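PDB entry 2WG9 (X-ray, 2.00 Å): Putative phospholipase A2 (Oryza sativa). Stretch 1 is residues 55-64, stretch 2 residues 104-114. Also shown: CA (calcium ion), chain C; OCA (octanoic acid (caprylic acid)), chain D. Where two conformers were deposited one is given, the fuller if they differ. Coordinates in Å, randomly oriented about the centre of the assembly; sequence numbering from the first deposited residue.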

# COMPACT_ATOMS: atom_id res chain seq x y z
N ALA A 55 0.05 7.86 -8.29
CA ALA A 55 0.71 8.34 -7.07
C ALA A 55 0.40 7.47 -5.85
O ALA A 55 1.29 7.16 -5.06
CB ALA A 55 0.33 9.80 -6.79
N LEU A 56 -0.87 7.08 -5.72
CA LEU A 56 -1.28 6.19 -4.63
C LEU A 56 -0.58 4.83 -4.75
O LEU A 56 -0.07 4.31 -3.75
CB LEU A 56 -2.80 6.01 -4.57
CG LEU A 56 -3.36 5.18 -3.41
CD1 LEU A 56 -2.93 5.72 -2.04
CD2 LEU A 56 -4.88 5.08 -3.50
N ASP A 57 -0.54 4.28 -5.95
CA ASP A 57 0.15 3.01 -6.18
C ASP A 57 1.64 3.10 -5.82
O ASP A 57 2.22 2.16 -5.26
CB ASP A 57 -0.04 2.57 -7.63
CG ASP A 57 0.16 1.09 -7.83
OD1 ASP A 57 -0.04 0.32 -6.86
OD2 ASP A 57 0.52 0.68 -8.96
N ALA A 58 2.24 4.25 -6.14
CA ALA A 58 3.64 4.51 -5.80
C ALA A 58 3.88 4.53 -4.29
O ALA A 58 4.88 3.99 -3.82
CB ALA A 58 4.14 5.81 -6.46
N CYS A 59 2.95 5.12 -3.53
CA CYS A 59 3.02 5.08 -2.07
C CYS A 59 3.06 3.63 -1.57
O CYS A 59 3.87 3.29 -0.70
CB CYS A 59 1.82 5.80 -1.43
SG CYS A 59 1.74 7.56 -1.73
N CYS A 60 2.20 2.79 -2.13
CA CYS A 60 2.16 1.37 -1.77
C CYS A 60 3.42 0.61 -2.17
O CYS A 60 3.90 -0.25 -1.42
CB CYS A 60 0.93 0.71 -2.38
SG CYS A 60 -0.62 1.38 -1.75
N MET A 61 3.95 0.93 -3.35
CA MET A 61 5.21 0.33 -3.80
C MET A 61 6.33 0.53 -2.78
O MET A 61 7.01 -0.42 -2.41
CB MET A 61 5.64 0.89 -5.16
CG MET A 61 6.99 0.36 -5.64
SD MET A 61 7.54 1.21 -7.12
CE MET A 61 8.90 0.15 -7.63
N VAL A 62 6.50 1.78 -2.33
CA VAL A 62 7.51 2.08 -1.30
C VAL A 62 7.23 1.29 -0.02
O VAL A 62 8.15 0.73 0.59
CB VAL A 62 7.58 3.59 -0.98
CG1 VAL A 62 8.44 3.86 0.26
CG2 VAL A 62 8.13 4.37 -2.16
N HIS A 63 5.96 1.25 0.38
CA HIS A 63 5.58 0.56 1.61
C HIS A 63 5.91 -0.93 1.57
O HIS A 63 6.46 -1.47 2.53
CB HIS A 63 4.10 0.77 1.93
CG HIS A 63 3.64 0.03 3.15
ND1 HIS A 63 3.18 -1.27 3.10
CD2 HIS A 63 3.58 0.41 4.45
CE1 HIS A 63 2.86 -1.66 4.32
NE2 HIS A 63 3.08 -0.66 5.16
N ASP A 64 5.56 -1.59 0.47
CA ASP A 64 5.76 -3.03 0.33
C ASP A 64 7.24 -3.40 0.44
O ASP A 64 7.60 -4.35 1.14
CB ASP A 64 5.18 -3.53 -1.00
CG ASP A 64 3.67 -3.49 -1.01
OD1 ASP A 64 3.07 -3.08 0.01
OD2 ASP A 64 3.06 -3.86 -2.03
CA CA C . 0.78 -4.42 -1.33
C1 OCA D . 0.28 -1.48 0.56
C2 OCA D . -0.80 -0.66 1.27
C3 OCA D . -0.97 -1.07 2.73
C4 OCA D . -1.68 -2.42 2.88
C5 OCA D . -3.13 -2.38 2.37
C6 OCA D . -4.10 -1.91 3.45
C7 OCA D . -5.48 -2.54 3.26
C8 OCA D . -6.49 -1.48 2.80
O1 OCA D . -0.09 -2.51 -0.05
O2 OCA D . 1.45 -1.06 0.65
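Stretch 2 (104-114) QTASVIRGVIE

Stretch 2 (104-114) is a helix that runs in the same general direction as the helix of stretch 1 (55-64), their N-to-C directions 24° apart and their axes 11.3 Å apart at closest approach. The contact is small and made largely by side chains: 207 Å² is buried in all, with no hydrogen bond across it. The backbones are nearest at Leu56 and Ala106, CA to CA 7.1 Å, and this distance grows to 9.6 Å between the CA atoms of Cys60 and Ile109 and to 10.6 Å between those of His63 and Ile113. Leu56 covers the most surface. Its chi1 is t and chi2 p; CD1 lies 4.1 Å from Ala106 CB, while CD2 is 4.0 Å from Ala106 N, 4.1 Å from Thr105 CG2 and 4.2 Å from Ile109 CD1. Ile109, next in area, points toward stretch 1 with chi1 m and chi2 t, so that its CD1 also approaches Cys60 SG, at 4.4 Å. Farther along, Ile113 (m, m) brings CD1 to 4.4 Å from His63 NE2, oblique to the ring. Here octanoic acid shares the gap: its C3 lies over one face of the His63 ring and 3.8 Å from Ile113 CD1, and its C8 is 3.9 Å from Ile109 CA.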

# COMPACT_ATOMS: atom_id res chain seq x y z
N GLN A 104 -11.29 8.01 -2.09
CA GLN A 104 -12.00 6.99 -1.32
C GLN A 104 -11.10 5.81 -0.94
O GLN A 104 -11.04 5.43 0.23
CB GLN A 104 -13.21 6.50 -2.11
CG GLN A 104 -14.15 5.60 -1.31
CD GLN A 104 -15.28 5.03 -2.15
OE1 GLN A 104 -15.13 4.77 -3.35
NE2 GLN A 104 -16.43 4.81 -1.51
N THR A 105 -10.40 5.24 -1.92
CA THR A 105 -9.50 4.10 -1.67
C THR A 105 -8.37 4.49 -0.73
O THR A 105 -8.02 3.73 0.17
CB THR A 105 -8.94 3.52 -3.00
OG1 THR A 105 -10.02 2.99 -3.78
CG2 THR A 105 -7.93 2.39 -2.73
N ALA A 106 -7.82 5.69 -0.91
CA ALA A 106 -6.75 6.17 -0.04
C ALA A 106 -7.23 6.27 1.41
O ALA A 106 -6.46 5.96 2.33
CB ALA A 106 -6.23 7.51 -0.52
N SER A 107 -8.48 6.69 1.60
CA SER A 107 -9.04 6.82 2.94
C SER A 107 -9.21 5.46 3.61
O SER A 107 -9.00 5.32 4.83
CB SER A 107 -10.36 7.59 2.91
OG SER A 107 -10.90 7.70 4.22
N VAL A 108 -9.58 4.45 2.82
CA VAL A 108 -9.70 3.07 3.32
C VAL A 108 -8.32 2.53 3.75
O VAL A 108 -8.17 1.95 4.84
CB VAL A 108 -10.41 2.14 2.30
CG1 VAL A 108 -10.44 0.68 2.78
CG2 VAL A 108 -11.85 2.63 2.03
N ILE A 109 -7.31 2.74 2.91
CA ILE A 109 -5.95 2.34 3.25
C ILE A 109 -5.49 3.11 4.49
O ILE A 109 -4.93 2.51 5.42
CB ILE A 109 -4.96 2.59 2.06
CG1 ILE A 109 -5.36 1.71 0.87
CG2 ILE A 109 -3.51 2.33 2.50
CD1 ILE A 109 -4.80 2.17 -0.49
N ARG A 110 -5.74 4.42 4.50
CA ARG A 110 -5.32 5.28 5.60
C ARG A 110 -5.85 4.79 6.95
O ARG A 110 -5.10 4.74 7.92
CB ARG A 110 -5.74 6.73 5.37
CG ARG A 110 -4.76 7.71 6.00
CD ARG A 110 -5.36 9.09 6.34
NE ARG A 110 -4.28 10.01 6.70
CZ ARG A 110 -3.70 10.08 7.90
NH1 ARG A 110 -4.11 9.30 8.90
NH2 ARG A 110 -2.72 10.95 8.12
N GLY A 111 -7.13 4.43 7.01
CA GLY A 111 -7.73 3.92 8.25
C GLY A 111 -7.00 2.72 8.83
O GLY A 111 -6.71 2.68 10.03
N VAL A 112 -6.69 1.75 7.97
CA VAL A 112 -5.97 0.53 8.36
C VAL A 112 -4.54 0.82 8.82
O VAL A 112 -4.08 0.25 9.82
CB VAL A 112 -5.95 -0.49 7.17
CG1 VAL A 112 -5.04 -1.68 7.47
CG2 VAL A 112 -7.36 -0.96 6.85
N ILE A 113 -3.85 1.69 8.10
CA ILE A 113 -2.45 2.02 8.41
C ILE A 113 -2.31 2.82 9.72
O ILE A 113 -1.34 2.63 10.46
CB ILE A 113 -1.73 2.69 7.20
CG1 ILE A 113 -1.71 1.73 5.99
CG2 ILE A 113 -0.28 3.10 7.56
CD1 ILE A 113 -1.05 0.34 6.25
N GLU A 114 -3.27 3.70 10.00
CA GLU A 114 -3.33 4.39 11.29
C GLU A 114 -3.35 3.38 12.44
O GLU A 114 -2.62 3.52 13.42
CB GLU A 114 -4.58 5.25 11.38
CG GLU A 114 -4.59 6.48 10.50
CD GLU A 114 -5.96 7.13 10.43
OE1 GLU A 114 -6.79 6.90 11.33
OE2 GLU A 114 -6.21 7.87 9.45
O HOH W 1 1.55 -6.21 0.08